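Local coordinates for succinoglycan biosynthesis protein (Bacillus cereus ATCC 14579, PDB 2QGM) that is of unproven function but belongs to the erythromycin esterase-like family and may act as a hydrolase in cell-surface polysaccharide or small-molecule metabolism, at residues 42-47 against 395-400; 59-64 against 93-98; 69-74 against 104-109. One frame throughout, in Å; residues are numbered along the deposited sequence.

Interaction 1: residues 42-47 against 395-400; sequences VKSIQS and GQAEKW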
ATOM      1  N   VAL A  42     -11.808  13.503 -24.709  1.00 29.47           N
ATOM      2  CA  VAL A  42     -12.118  14.099 -23.416  1.00 29.40           C
ATOM      3  C   VAL A  42     -13.627  14.028 -23.201  1.00 29.16           C
ATOM      4  O   VAL A  42     -14.098  13.911 -22.071  1.00 28.60           O
ATOM      5  CB  VAL A  42     -11.665  15.583 -23.335  1.00 28.37           C
ATOM      6  CG1 VAL A  42     -12.251  16.244 -22.096  1.00 29.11           C
ATOM      7  CG2 VAL A  42     -10.142  15.664 -23.285  1.00 29.42           C
ATOM      8  N   LYS A  43     -14.379  14.087 -24.296  1.00 28.75           N
ATOM      9  CA  LYS A  43     -15.829  14.033 -24.221  1.00 28.09           C
ATOM     10  C   LYS A  43     -16.298  12.622 -23.857  1.00 26.11           C
ATOM     11  O   LYS A  43     -17.268  12.451 -23.121  1.00 27.97           O
ATOM     12  CB  LYS A  43     -16.443  14.454 -25.562  1.00 30.50           C
ATOM     13  CG  LYS A  43     -17.852  14.999 -25.447  1.00 34.14           C
ATOM     14  CD  LYS A  43     -17.870  16.288 -24.631  1.00 37.64           C
ATOM     15  CE  LYS A  43     -19.283  16.679 -24.205  1.00 37.32           C
ATOM     16  NZ  LYS A  43     -20.202  16.934 -25.355  1.00 41.84           N
ATOM     17  N   SER A  44     -15.594  11.621 -24.372  1.00 24.12           N
ATOM     18  CA  SER A  44     -15.926  10.222 -24.132  1.00 21.97           C
ATOM     19  C   SER A  44     -15.671   9.833 -22.674  1.00 21.53           C
ATOM     20  O   SER A  44     -16.452   9.095 -22.074  1.00 22.32           O
ATOM     21  CB  SER A  44     -15.102   9.326 -25.069  1.00 20.49           C
ATOM     22  OG  SER A  44     -15.539   7.976 -25.032  1.00 21.35           O
ATOM     23  N   ILE A  45     -14.580  10.341 -22.109  1.00 20.80           N
ATOM     24  CA  ILE A  45     -14.231  10.045 -20.723  1.00 19.72           C
ATOM     25  C   ILE A  45     -15.220  10.749 -19.801  1.00 19.22           C
ATOM     26  O   ILE A  45     -15.746  10.158 -18.862  1.00 19.73           O
ATOM     27  CB  ILE A  45     -12.806  10.536 -20.391  1.00 20.09           C
ATOM     28  CG1 ILE A  45     -11.802   9.930 -21.378  1.00 19.18           C
ATOM     29  CG2 ILE A  45     -12.444  10.149 -18.955  1.00 21.71           C
ATOM     30  CD1 ILE A  45     -10.402  10.529 -21.297  1.00 22.60           C
ATOM     31  N   GLN A  46     -15.462  12.025 -20.076  1.00 19.21           N
ATOM     32  CA  GLN A  46     -16.396  12.830 -19.292  1.00 22.07           C
ATOM     33  C   GLN A  46     -17.766  12.153 -19.190  1.00 22.21           C
ATOM     34  O   GLN A  46     -18.368  12.096 -18.116  1.00 22.61           O
ATOM     35  CB  GLN A  46     -16.561  14.196 -19.954  1.00 22.89           C
ATOM     36  CG  GLN A  46     -17.621  15.097 -19.341  1.00 24.22           C
ATOM     37  CD  GLN A  46     -17.983  16.243 -20.275  1.00 26.11           C
ATOM     38  OE1 GLN A  46     -17.132  16.733 -21.014  1.00 27.62           O
ATOM     39  NE2 GLN A  46     -19.237  16.675 -20.243  1.00 26.19           N
ATOM     40  N   SER A  47     -18.251  11.649 -20.319  1.00 21.52           N
ATOM     41  CA  SER A  47     -19.551  10.998 -20.379  1.00 22.14           C
ATOM     42  C   SER A  47     -19.614   9.684 -19.607  1.00 21.31           C
ATOM     43  O   SER A  47     -20.674   9.270 -19.142  1.00 19.98           O
ATOM     44  CB  SER A  47     -19.938  10.744 -21.840  1.00 23.80           C
ATOM     45  OG  SER A  47     -21.166  10.041 -21.926  1.00 24.68           O
ATOM     46  N   GLY A 395     -16.226   3.334 -26.761  1.00 25.90           N
ATOM     47  CA  GLY A 395     -15.896   4.498 -27.562  1.00 26.44           C
ATOM     48  C   GLY A 395     -14.432   4.900 -27.545  1.00 27.17           C
ATOM     49  O   GLY A 395     -13.537   4.058 -27.420  1.00 25.39           O
ATOM     50  N   GLN A 396     -14.188   6.202 -27.660  1.00 26.74           N
ATOM     51  CA  GLN A 396     -12.830   6.729 -27.688  1.00 27.79           C
ATOM     52  C   GLN A 396     -12.110   6.592 -26.351  1.00 26.80           C
ATOM     53  O   GLN A 396     -10.898   6.381 -26.318  1.00 26.29           O
ATOM     54  CB  GLN A 396     -12.862   8.194 -28.126  1.00 29.59           C
ATOM     55  CG  GLN A 396     -13.657   8.418 -29.409  1.00 33.16           C
ATOM     56  CD  GLN A 396     -12.796   8.458 -30.656  1.00 35.77           C
ATOM     57  OE1 GLN A 396     -11.823   7.715 -30.787  1.00 39.20           O
ATOM     58  NE2 GLN A 396     -13.163   9.326 -31.591  1.00 38.94           N
ATOM     59  N   ALA A 397     -12.850   6.709 -25.252  1.00 25.39           N
ATOM     60  CA  ALA A 397     -12.246   6.587 -23.927  1.00 25.57           C
ATOM     61  C   ALA A 397     -11.625   5.206 -23.764  1.00 25.56           C
ATOM     62  O   ALA A 397     -10.569   5.054 -23.149  1.00 24.89           O
ATOM     63  CB  ALA A 397     -13.297   6.819 -22.845  1.00 26.20           C
ATOM     64  N   GLU A 398     -12.294   4.202 -24.318  1.00 23.72           N
ATOM     65  CA  GLU A 398     -11.824   2.827 -24.242  1.00 25.73           C
ATOM     66  C   GLU A 398     -10.528   2.630 -25.011  1.00 25.41           C
ATOM     67  O   GLU A 398      -9.597   1.996 -24.525  1.00 27.29           O
ATOM     68  CB  GLU A 398     -12.892   1.878 -24.787  1.00 26.11           C
ATOM     69  CG  GLU A 398     -12.364   0.514 -25.197  1.00 28.35           C
ATOM     70  CD  GLU A 398     -13.465  -0.418 -25.653  1.00 29.50           C
ATOM     71  OE1 GLU A 398     -14.370   0.043 -26.378  1.00 31.31           O
ATOM     72  OE2 GLU A 398     -13.420  -1.609 -25.293  1.00 30.64           O
ATOM     73  N   LYS A 399     -10.482   3.167 -26.225  1.00 26.07           N
ATOM     74  CA  LYS A 399      -9.296   3.046 -27.058  1.00 25.62           C
ATOM     75  C   LYS A 399      -8.151   3.782 -26.368  1.00 24.83           C
ATOM     76  O   LYS A 399      -6.990   3.372 -26.434  1.00 22.81           O
ATOM     77  CB  LYS A 399      -9.581   3.662 -28.431  1.00 27.77           C
ATOM     78  CG  LYS A 399      -8.619   3.260 -29.529  1.00 30.96           C
ATOM     79  CD  LYS A 399      -9.050   3.874 -30.857  1.00 34.76           C
ATOM     80  CE  LYS A 399      -8.116   3.467 -31.980  1.00 36.04           C
ATOM     81  NZ  LYS A 399      -6.716   3.879 -31.688  1.00 38.49           N
ATOM     82  N   TRP A 400      -8.506   4.862 -25.682  1.00 23.87           N
ATOM     83  CA  TRP A 400      -7.547   5.695 -24.971  1.00 25.37           C
ATOM     84  C   TRP A 400      -6.836   4.989 -23.812  1.00 24.94           C
ATOM     85  O   TRP A 400      -5.606   5.007 -23.742  1.00 25.44           O
ATOM     86  CB  TRP A 400      -8.255   6.953 -24.465  1.00 26.51           C
ATOM     87  CG  TRP A 400      -7.419   7.862 -23.610  1.00 28.89           C
ATOM     88  CD1 TRP A 400      -6.374   8.643 -24.012  1.00 28.87           C
ATOM     89  CD2 TRP A 400      -7.583   8.100 -22.208  1.00 28.38           C
ATOM     90  NE1 TRP A 400      -5.876   9.354 -22.946  1.00 28.98           N
ATOM     91  CE2 TRP A 400      -6.603   9.037 -21.825  1.00 28.89           C
ATOM     92  CE3 TRP A 400      -8.466   7.611 -21.234  1.00 29.79           C
ATOM     93  CZ2 TRP A 400      -6.479   9.498 -20.508  1.00 28.67           C
ATOM     94  CZ3 TRP A 400      -8.340   8.072 -19.923  1.00 29.08           C
ATOM     95  CH2 TRP A 400      -7.355   9.001 -19.577  1.00 29.08           C
TER
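Helices 42-47 and 395-400 cross almost perpendicularly (signed angle -101°), their axes approaching to 7.4 Å beside the small residues Ser-44 and Ala-397. One hydrogen bond spans the crossing: the backbone N of Ala-397 donates to Ser-44 OG at 3.0 Å, with an N-H...O angle of 154°. Ser-44 carries its hydroxyl anti to its own backbone N (chi1 -170°), which brings OG to the backbone of the other helix. The same oxygen lies 3.3 Å from Ala-397 CB and has a weak hydrogen bond to Gln-48 OE1 one turn further along.

The apolar part of the contact lies one residue on. Ile-45 CG1 rests against Ala-397 CB at 3.8 Å, and its terminal methyl reaches Trp-400. This is a CH-pi contact: Ile-45 CD1 sits over one face of the six-membered ring, 3.6 Å from its centroid, with the isoleucine chain crossing the indole at about a right angle. The Trp-400 side chain leaves with CG anti to the backbone N, bringing the benzo half of the indole under that methyl; Phe-374 meets the indole edge-to-face.

The arrangement is a close, near-orthogonal helix-helix crossing through small residues, between the helix that precedes edge strand 50-51 and the helix that follows its sheet neighbour 385-389.

Interaction 2: residues 59-64 against 93-98; sequences KPFEDL and KFRLVK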
ATOM      1  N   LYS A  59     -18.398  13.648   5.143  1.00 22.30           N
ATOM      2  CA  LYS A  59     -19.565  13.910   4.303  1.00 23.41           C
ATOM      3  C   LYS A  59     -20.260  12.647   3.797  1.00 23.76           C
ATOM      4  O   LYS A  59     -19.644  11.581   3.707  1.00 22.96           O
ATOM      5  CB  LYS A  59     -19.155  14.777   3.101  1.00 22.79           C
ATOM      6  CG  LYS A  59     -18.656  16.159   3.483  1.00 27.57           C
ATOM      7  CD  LYS A  59     -19.776  17.018   4.055  1.00 28.38           C
ATOM      8  CE  LYS A  59     -19.257  18.396   4.429  1.00 31.04           C
ATOM      9  NZ  LYS A  59     -20.349  19.290   4.904  1.00 31.92           N
ATOM     10  N   PRO A  60     -21.558  12.759   3.459  1.00 22.86           N
ATOM     11  CA  PRO A  60     -22.365  11.642   2.951  1.00 23.88           C
ATOM     12  C   PRO A  60     -21.641  10.934   1.800  1.00 22.63           C
ATOM     13  O   PRO A  60     -20.875  11.562   1.078  1.00 24.87           O
ATOM     14  CB  PRO A  60     -23.650  12.334   2.493  1.00 25.53           C
ATOM     15  CG  PRO A  60     -23.767  13.478   3.438  1.00 25.13           C
ATOM     16  CD  PRO A  60     -22.348  14.004   3.486  1.00 24.12           C
ATOM     17  N   PHE A  61     -21.914   9.644   1.622  1.00 23.81           N
ATOM     18  CA  PHE A  61     -21.258   8.854   0.582  1.00 23.22           C
ATOM     19  C   PHE A  61     -22.075   8.614  -0.685  1.00 24.69           C
ATOM     20  O   PHE A  61     -21.840   7.635  -1.399  1.00 25.40           O
ATOM     21  CB  PHE A  61     -20.842   7.491   1.154  1.00 22.30           C
ATOM     22  CG  PHE A  61     -19.839   7.578   2.267  1.00 23.26           C
ATOM     23  CD1 PHE A  61     -18.607   8.190   2.061  1.00 24.64           C
ATOM     24  CD2 PHE A  61     -20.107   7.013   3.514  1.00 24.47           C
ATOM     25  CE1 PHE A  61     -17.653   8.240   3.076  1.00 26.72           C
ATOM     26  CE2 PHE A  61     -19.158   7.057   4.535  1.00 26.69           C
ATOM     27  CZ  PHE A  61     -17.924   7.672   4.318  1.00 26.84           C
ATOM     28  N   GLU A  62     -23.030   9.492  -0.974  1.00 24.71           N
ATOM     29  CA  GLU A  62     -23.858   9.319  -2.161  1.00 26.68           C
ATOM     30  C   GLU A  62     -23.061   9.241  -3.463  1.00 24.79           C
ATOM     31  O   GLU A  62     -23.413   8.471  -4.357  1.00 23.88           O
ATOM     32  CB  GLU A  62     -24.885  10.451  -2.269  1.00 30.37           C
ATOM     33  CG  GLU A  62     -26.058  10.316  -1.313  1.00 36.28           C
ATOM     34  CD  GLU A  62     -26.879   9.058  -1.563  1.00 39.82           C
ATOM     35  OE1 GLU A  62     -27.412   8.903  -2.686  1.00 42.01           O
ATOM     36  OE2 GLU A  62     -26.992   8.225  -0.635  1.00 41.47           O
ATOM     37  N   ASP A  63     -21.989  10.022  -3.572  1.00 23.57           N
ATOM     38  CA  ASP A  63     -21.199  10.020  -4.801  1.00 23.28           C
ATOM     39  C   ASP A  63     -20.293   8.803  -4.951  1.00 22.23           C
ATOM     40  O   ASP A  63     -19.633   8.640  -5.978  1.00 20.74           O
ATOM     41  CB  ASP A  63     -20.376  11.315  -4.920  1.00 24.82           C
ATOM     42  CG  ASP A  63     -19.329  11.446  -3.841  1.00 25.44           C
ATOM     43  OD1 ASP A  63     -19.519  10.869  -2.749  1.00 25.61           O
ATOM     44  OD2 ASP A  63     -18.318  12.139  -4.080  1.00 26.20           O
ATOM     45  N   LEU A  64     -20.270   7.941  -3.937  1.00 19.80           N
ATOM     46  CA  LEU A  64     -19.446   6.737  -4.000  1.00 21.34           C
ATOM     47  C   LEU A  64     -20.269   5.493  -4.330  1.00 20.75           C
ATOM     48  O   LEU A  64     -19.730   4.387  -4.398  1.00 21.51           O
ATOM     49  CB  LEU A  64     -18.693   6.527  -2.680  1.00 18.33           C
ATOM     50  CG  LEU A  64     -17.688   7.633  -2.336  1.00 18.64           C
ATOM     51  CD1 LEU A  64     -17.036   7.365  -0.984  1.00 19.63           C
ATOM     52  CD2 LEU A  64     -16.640   7.721  -3.432  1.00 18.70           C
ATOM     53  N   LYS A  93      -8.232   9.099  -0.039  1.00 14.07           N
ATOM     54  CA  LYS A  93      -8.066   7.681   0.222  1.00 14.59           C
ATOM     55  C   LYS A  93      -8.693   7.324   1.564  1.00 12.98           C
ATOM     56  O   LYS A  93      -9.240   6.246   1.730  1.00 14.59           O
ATOM     57  CB  LYS A  93      -6.587   7.288   0.192  1.00 12.82           C
ATOM     58  CG  LYS A  93      -6.034   7.217  -1.218  1.00 15.18           C
ATOM     59  CD  LYS A  93      -4.571   6.818  -1.271  1.00 16.69           C
ATOM     60  CE  LYS A  93      -4.366   5.391  -0.822  1.00 18.70           C
ATOM     61  NZ  LYS A  93      -2.932   5.027  -0.947  1.00 20.45           N
ATOM     62  N   PHE A  94      -8.600   8.239   2.520  1.00 13.80           N
ATOM     63  CA  PHE A  94      -9.204   8.049   3.831  1.00 14.64           C
ATOM     64  C   PHE A  94     -10.728   7.979   3.624  1.00 14.42           C
ATOM     65  O   PHE A  94     -11.398   7.118   4.193  1.00 13.90           O
ATOM     66  CB  PHE A  94      -8.778   9.229   4.721  1.00 14.65           C
ATOM     67  CG  PHE A  94      -9.483   9.328   6.052  1.00 16.41           C
ATOM     68  CD1 PHE A  94     -10.221   8.269   6.587  1.00 15.05           C
ATOM     69  CD2 PHE A  94      -9.383  10.514   6.786  1.00 16.58           C
ATOM     70  CE1 PHE A  94     -10.850   8.401   7.834  1.00 15.77           C
ATOM     71  CE2 PHE A  94     -10.004  10.651   8.024  1.00 16.30           C
ATOM     72  CZ  PHE A  94     -10.742   9.594   8.559  1.00 13.12           C
ATOM     73  N   ARG A  95     -11.273   8.867   2.793  1.00 13.70           N
ATOM     74  CA  ARG A  95     -12.710   8.839   2.536  1.00 15.64           C
ATOM     75  C   ARG A  95     -13.084   7.486   1.929  1.00 14.57           C
ATOM     76  O   ARG A  95     -14.058   6.860   2.342  1.00 15.74           O
ATOM     77  CB  ARG A  95     -13.114   9.988   1.599  1.00 15.56           C
ATOM     78  CG  ARG A  95     -14.585  10.026   1.221  1.00 19.25           C
ATOM     79  CD  ARG A  95     -14.917  11.324   0.487  1.00 18.83           C
ATOM     80  NE  ARG A  95     -16.226  11.286  -0.162  1.00 18.40           N
ATOM     81  CZ  ARG A  95     -17.389  11.341   0.479  1.00 20.83           C
ATOM     82  NH1 ARG A  95     -17.424  11.446   1.803  1.00 19.46           N
ATOM     83  NH2 ARG A  95     -18.525  11.275  -0.207  1.00 20.54           N
ATOM     84  N   LEU A  96     -12.292   7.028   0.961  1.00 15.29           N
ATOM     85  CA  LEU A  96     -12.532   5.742   0.312  1.00 15.67           C
ATOM     86  C   LEU A  96     -12.478   4.590   1.320  1.00 14.99           C
ATOM     87  O   LEU A  96     -13.331   3.713   1.305  1.00 13.13           O
ATOM     88  CB  LEU A  96     -11.497   5.505  -0.794  1.00 16.41           C
ATOM     89  CG  LEU A  96     -11.913   5.593  -2.266  1.00 21.08           C
ATOM     90  CD1 LEU A  96     -13.145   6.470  -2.443  1.00 19.38           C
ATOM     91  CD2 LEU A  96     -10.729   6.108  -3.084  1.00 18.23           C
ATOM     92  N   VAL A  97     -11.470   4.595   2.185  1.00 14.87           N
ATOM     93  CA  VAL A  97     -11.323   3.562   3.206  1.00 13.66           C
ATOM     94  C   VAL A  97     -12.560   3.556   4.097  1.00 15.00           C
ATOM     95  O   VAL A  97     -13.162   2.510   4.353  1.00 13.72           O
ATOM     96  CB  VAL A  97     -10.050   3.813   4.078  1.00 14.44           C
ATOM     97  CG1 VAL A  97     -10.044   2.877   5.290  1.00 17.03           C
ATOM     98  CG2 VAL A  97      -8.789   3.604   3.236  1.00 16.17           C
ATOM     99  N   LYS A  98     -12.967   4.734   4.549  1.00 13.37           N
ATOM    100  CA  LYS A  98     -14.139   4.826   5.410  1.00 14.80           C
ATOM    101  C   LYS A  98     -15.380   4.243   4.729  1.00 14.26           C
ATOM    102  O   LYS A  98     -16.181   3.551   5.363  1.00 15.61           O
ATOM    103  CB  LYS A  98     -14.378   6.283   5.809  1.00 13.78           C
ATOM    104  CG  LYS A  98     -15.324   6.437   6.984  1.00 20.61           C
ATOM    105  CD  LYS A  98     -15.427   7.888   7.417  1.00 23.86           C
ATOM    106  CE  LYS A  98     -16.342   8.036   8.611  1.00 27.74           C
ATOM    107  NZ  LYS A  98     -16.558   9.468   8.934  1.00 30.35           N
TER
HETATM  108  O   HOH W   1     -15.974  11.566  -2.902  1.00 20.09           O
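Arg-95 carries this contact. Its chain leaves helix 93-98 with CG anti to the backbone N and runs extended to NE, where a turn about NE (chi4 73°) directs the edge of the guanidinium to the carbonyls of Lys-59 and Pro-60 and to the Asp-63 carboxylate. Two carbonyls, a carboxylate oxygen and a water line that edge. NH1 donates to Lys-59 O at 2.9 Å, approaching that carbonyl from above its plane, whereas NH2 meets Pro-60 O at 2.7 Å almost straight (174°) and on an in-plane lone pair. NH2 also forms a salt bridge to the syn lone pair of Asp-63 OD1 at 2.8 Å. The other carboxylate oxygen is reached indirectly: a water accepts from Arg-95 NE at 2.8 Å and donates to Asp-63 OD2 at 2.7 Å. Asp-63 holds its carboxylate in the crowded position between backbone N and carbonyl carbon, and OD2 additionally takes the backbone N-H of Lys-53.

Phe-61 sets CD1 over the rim of one guanidinium face, the planes 33° apart. At the ring's far end Phe-61 CZ touches Lys-98 CG at 3.9 Å, the lysine chain passing the ring edge at about a right angle; Tyr-99 meets the ring edge-to-face. Leu-64 brings CD1 over the same guanidinium face, and its other methyl, CD2, packs on Leu-96 CD1 at 3.8 Å.

The Asp-63 carboxylate probably offsets much of the charge of this buried arginine, with Glu-56 O as a further, weak acceptor for NH1. The whole is a helix-borne arginine gathering a loop and its short 3-10 turn, Leu-64 N bonding Phe-61 O, onto helix 87-104 just before helix 65-71 begins.

Interaction 3: residues 69-74 against 104-109; sequences KMIGNA and MGFTNF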
ATOM      1  N   LYS A  69     -20.700  -0.572  -7.041  1.00 22.88           N
ATOM      2  CA  LYS A  69     -21.077  -1.332  -8.218  1.00 24.64           C
ATOM      3  C   LYS A  69     -19.846  -1.778  -8.995  1.00 24.52           C
ATOM      4  O   LYS A  69     -19.832  -2.858  -9.589  1.00 24.85           O
ATOM      5  CB  LYS A  69     -22.005  -0.489  -9.101  1.00 27.68           C
ATOM      6  CG  LYS A  69     -23.144   0.156  -8.307  1.00 31.09           C
ATOM      7  CD  LYS A  69     -24.240   0.726  -9.191  1.00 34.61           C
ATOM      8  CE  LYS A  69     -23.762   1.900 -10.025  1.00 35.54           C
ATOM      9  NZ  LYS A  69     -24.892   2.438 -10.834  1.00 38.66           N
HETATM   10  N   MSE A  70     -18.804  -0.955  -8.980  1.00 21.48           N
HETATM   11  CA  MSE A  70     -17.560  -1.289  -9.679  1.00 20.41           C
HETATM   12  C   MSE A  70     -16.815  -2.417  -8.971  1.00 20.40           C
HETATM   13  O   MSE A  70     -16.355  -3.375  -9.604  1.00 18.33           O
HETATM   14  CB  MSE A  70     -16.621  -0.075  -9.731  1.00 20.62           C
HETATM   15  CG  MSE A  70     -17.091   1.104 -10.566  1.00 19.79           C
HETATM   16 SE   MSE A  70     -15.887   2.606 -10.373  1.00 27.75          SE
HETATM   17  CE  MSE A  70     -16.980   3.989 -11.145  1.00 19.16           C
ATOM     18  N   ILE A  71     -16.680  -2.284  -7.653  1.00 20.52           N
ATOM     19  CA  ILE A  71     -15.960  -3.265  -6.850  1.00 20.24           C
ATOM     20  C   ILE A  71     -16.652  -4.614  -6.819  1.00 21.16           C
ATOM     21  O   ILE A  71     -15.995  -5.657  -6.847  1.00 20.54           O
ATOM     22  CB  ILE A  71     -15.783  -2.787  -5.390  1.00 22.28           C
ATOM     23  CG1 ILE A  71     -15.097  -1.418  -5.364  1.00 23.64           C
ATOM     24  CG2 ILE A  71     -14.946  -3.788  -4.608  1.00 20.21           C
ATOM     25  CD1 ILE A  71     -13.777  -1.384  -6.070  1.00 25.74           C
ATOM     26  N   GLY A  72     -17.976  -4.592  -6.747  1.00 19.68           N
ATOM     27  CA  GLY A  72     -18.715  -5.837  -6.698  1.00 20.52           C
ATOM     28  C   GLY A  72     -18.394  -6.587  -5.426  1.00 20.88           C
ATOM     29  O   GLY A  72     -18.297  -5.991  -4.352  1.00 21.49           O
ATOM     30  N   ASN A  73     -18.210  -7.895  -5.546  1.00 22.16           N
ATOM     31  CA  ASN A  73     -17.917  -8.718  -4.381  1.00 21.91           C
ATOM     32  C   ASN A  73     -16.440  -9.075  -4.242  1.00 20.77           C
ATOM     33  O   ASN A  73     -16.098 -10.047  -3.579  1.00 21.48           O
ATOM     34  CB  ASN A  73     -18.758  -9.993  -4.418  1.00 27.86           C
ATOM     35  CG  ASN A  73     -18.701 -10.689  -5.761  1.00 30.78           C
ATOM     36  OD1 ASN A  73     -17.633 -11.110  -6.211  1.00 34.36           O
ATOM     37  ND2 ASN A  73     -19.856 -10.819  -6.410  1.00 32.99           N
ATOM     38  N   ALA A  74     -15.568  -8.286  -4.858  1.00 19.51           N
ATOM     39  CA  ALA A  74     -14.137  -8.537  -4.755  1.00 19.22           C
ATOM     40  C   ALA A  74     -13.717  -8.462  -3.288  1.00 18.84           C
ATOM     41  O   ALA A  74     -14.146  -7.559  -2.562  1.00 17.69           O
ATOM     42  CB  ALA A  74     -13.366  -7.509  -5.575  1.00 20.00           C
HETATM   43  N   MSE A 104     -19.170  -1.429   2.717  1.00 19.08           N
HETATM   44  CA  MSE A 104     -18.862  -2.641   1.970  1.00 17.50           C
HETATM   45  C   MSE A 104     -18.214  -3.784   2.746  1.00 17.96           C
HETATM   46  O   MSE A 104     -17.731  -4.750   2.155  1.00 17.42           O
HETATM   47  CB  MSE A 104     -18.001  -2.281   0.755  1.00 19.09           C
HETATM   48  CG  MSE A 104     -18.736  -1.433  -0.268  1.00 21.57           C
HETATM   49 SE   MSE A 104     -17.746  -1.245  -1.901  1.00 28.78          SE
HETATM   50  CE  MSE A 104     -17.885  -3.068  -2.529  1.00 24.68           C
ATOM     51  N   GLY A 105     -18.196  -3.671   4.068  1.00 17.19           N
ATOM     52  CA  GLY A 105     -17.632  -4.724   4.893  1.00 17.37           C
ATOM     53  C   GLY A 105     -16.144  -5.004   4.794  1.00 17.10           C
ATOM     54  O   GLY A 105     -15.733  -6.153   4.948  1.00 17.59           O
ATOM     55  N   PHE A 106     -15.331  -3.986   4.515  1.00 14.08           N
ATOM     56  CA  PHE A 106     -13.893  -4.207   4.465  1.00 14.68           C
ATOM     57  C   PHE A 106     -13.396  -4.107   5.902  1.00 14.87           C
ATOM     58  O   PHE A 106     -13.836  -3.241   6.658  1.00 15.51           O
ATOM     59  CB  PHE A 106     -13.227  -3.197   3.527  1.00 11.50           C
ATOM     60  CG  PHE A 106     -13.265  -3.623   2.082  1.00 13.10           C
ATOM     61  CD1 PHE A 106     -12.174  -4.268   1.505  1.00 12.61           C
ATOM     62  CD2 PHE A 106     -14.418  -3.442   1.320  1.00 14.29           C
ATOM     63  CE1 PHE A 106     -12.231  -4.731   0.180  1.00 15.42           C
ATOM     64  CE2 PHE A 106     -14.495  -3.897  -0.004  1.00 15.51           C
ATOM     65  CZ  PHE A 106     -13.399  -4.543  -0.573  1.00 14.37           C
ATOM     66  N   THR A 107     -12.487  -5.000   6.279  1.00 13.79           N
ATOM     67  CA  THR A 107     -12.016  -5.061   7.661  1.00 14.90           C
ATOM     68  C   THR A 107     -10.510  -5.097   7.887  1.00 14.04           C
ATOM     69  O   THR A 107     -10.026  -4.733   8.957  1.00 16.75           O
ATOM     70  CB  THR A 107     -12.622  -6.290   8.333  1.00 16.24           C
ATOM     71  OG1 THR A 107     -12.358  -7.440   7.518  1.00 17.96           O
ATOM     72  CG2 THR A 107     -14.134  -6.125   8.485  1.00 18.36           C
ATOM     73  N   ASN A 108      -9.767  -5.554   6.891  1.00 13.29           N
ATOM     74  CA  ASN A 108      -8.310  -5.629   7.024  1.00 14.65           C
ATOM     75  C   ASN A 108      -7.656  -4.472   6.292  1.00 14.69           C
ATOM     76  O   ASN A 108      -7.840  -4.305   5.084  1.00 15.86           O
ATOM     77  CB  ASN A 108      -7.793  -6.943   6.437  1.00 14.37           C
ATOM     78  CG  ASN A 108      -8.482  -8.149   7.030  1.00 17.14           C
ATOM     79  OD1 ASN A 108      -8.931  -9.042   6.309  1.00 18.26           O
ATOM     80  ND2 ASN A 108      -8.566  -8.187   8.353  1.00 14.40           N
ATOM     81  N   PHE A 109      -6.894  -3.667   7.021  1.00 13.08           N
ATOM     82  CA  PHE A 109      -6.213  -2.547   6.398  1.00 13.81           C
ATOM     83  C   PHE A 109      -4.724  -2.879   6.346  1.00 15.80           C
ATOM     84  O   PHE A 109      -4.023  -2.790   7.360  1.00 15.44           O
ATOM     85  CB  PHE A 109      -6.449  -1.267   7.200  1.00 12.74           C
ATOM     86  CG  PHE A 109      -5.845  -0.046   6.573  1.00 13.56           C
ATOM     87  CD1 PHE A 109      -6.418   0.532   5.440  1.00 12.18           C
ATOM     88  CD2 PHE A 109      -4.667   0.500   7.085  1.00 12.79           C
ATOM     89  CE1 PHE A 109      -5.823   1.637   4.821  1.00 14.32           C
ATOM     90  CE2 PHE A 109      -4.068   1.600   6.474  1.00 15.72           C
ATOM     91  CZ  PHE A 109      -4.643   2.170   5.340  1.00 13.26           C
TER
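Two helix C-terminal ends meet here, each closed by a glycine of positive phi: Gly-72 after helix 65-71 and Gly-105 after helix 87-104. The contact is van der Waals packing, with no hydrogen bond between the segments, and it includes two backbone carbonyl oxygens. Its main piece is the selenomethionine Met-104, whose CB bond points toward the partner. Its chain is extended through chi2 and then bends about CG-SE (chi3 69°), which places the methyl CE on Ile-71, 3.6 Å from CB and 3.7 Å from CG2 of that residue. Met-104 CE also lies 3.5 Å from the carbonyl oxygen of Gly-72, so one methyl covers both the last helical residue and the start of the turn.

That turn is of type II' from Ile-71 to Ala-74, with Gly-72 at its second position; its closing bond from Ala-74 N to Ile-71 O is weak. It redirects the chain from helix 65-71 toward strand 76-79, just as Gly-105 ends helix 87-104 before strand 108-111. Strands 76-79 and 108-111 run parallel with 301-304 between them, and helix 87-104 joins them in a beta-alpha-beta crossover, so the two helix ends lie at the same end of the sheet's parallel part.

Phe-106 is the second contributor. Its CB bond points to one side, but the ring tip swings in, and CZ comes within 3.7 Å of Ala-74 O, meeting the carbonyl obliquely. Ile-71 CG2 is more distant, 4.4 Å from Phe-106 CZ. Met-104 CB stands in the plane of the same ring, at its edge. Ile-71 and Phe-106 both touch Val-77 of strand 76-79, and Ile-71 also packs on Val-337 and Ile-339 of strand 336-344.

In the fold
Interactions 2 and 3 are neighbours, their centres 13 Å apart. They share helix 87-104, which carries segment 93-98 and ends in segment 104-109, and the loop 59-64 of one leads into helix 65-71 of the other, which finishes in segment 69-74. They touch directly where Val-97 CG2 packs 3.9 Å from Phe-109 CE1. Interaction 1 stands apart: its centre lies about 25 Å from that of interaction 2 and about 27 Å from that of interaction 3, with nearest atoms about 13 Å and 10 Å away. It joins two segments 348 residues apart in sequence, one near the start of the model, whereas the other two close shorter spans that cross one another along the chain.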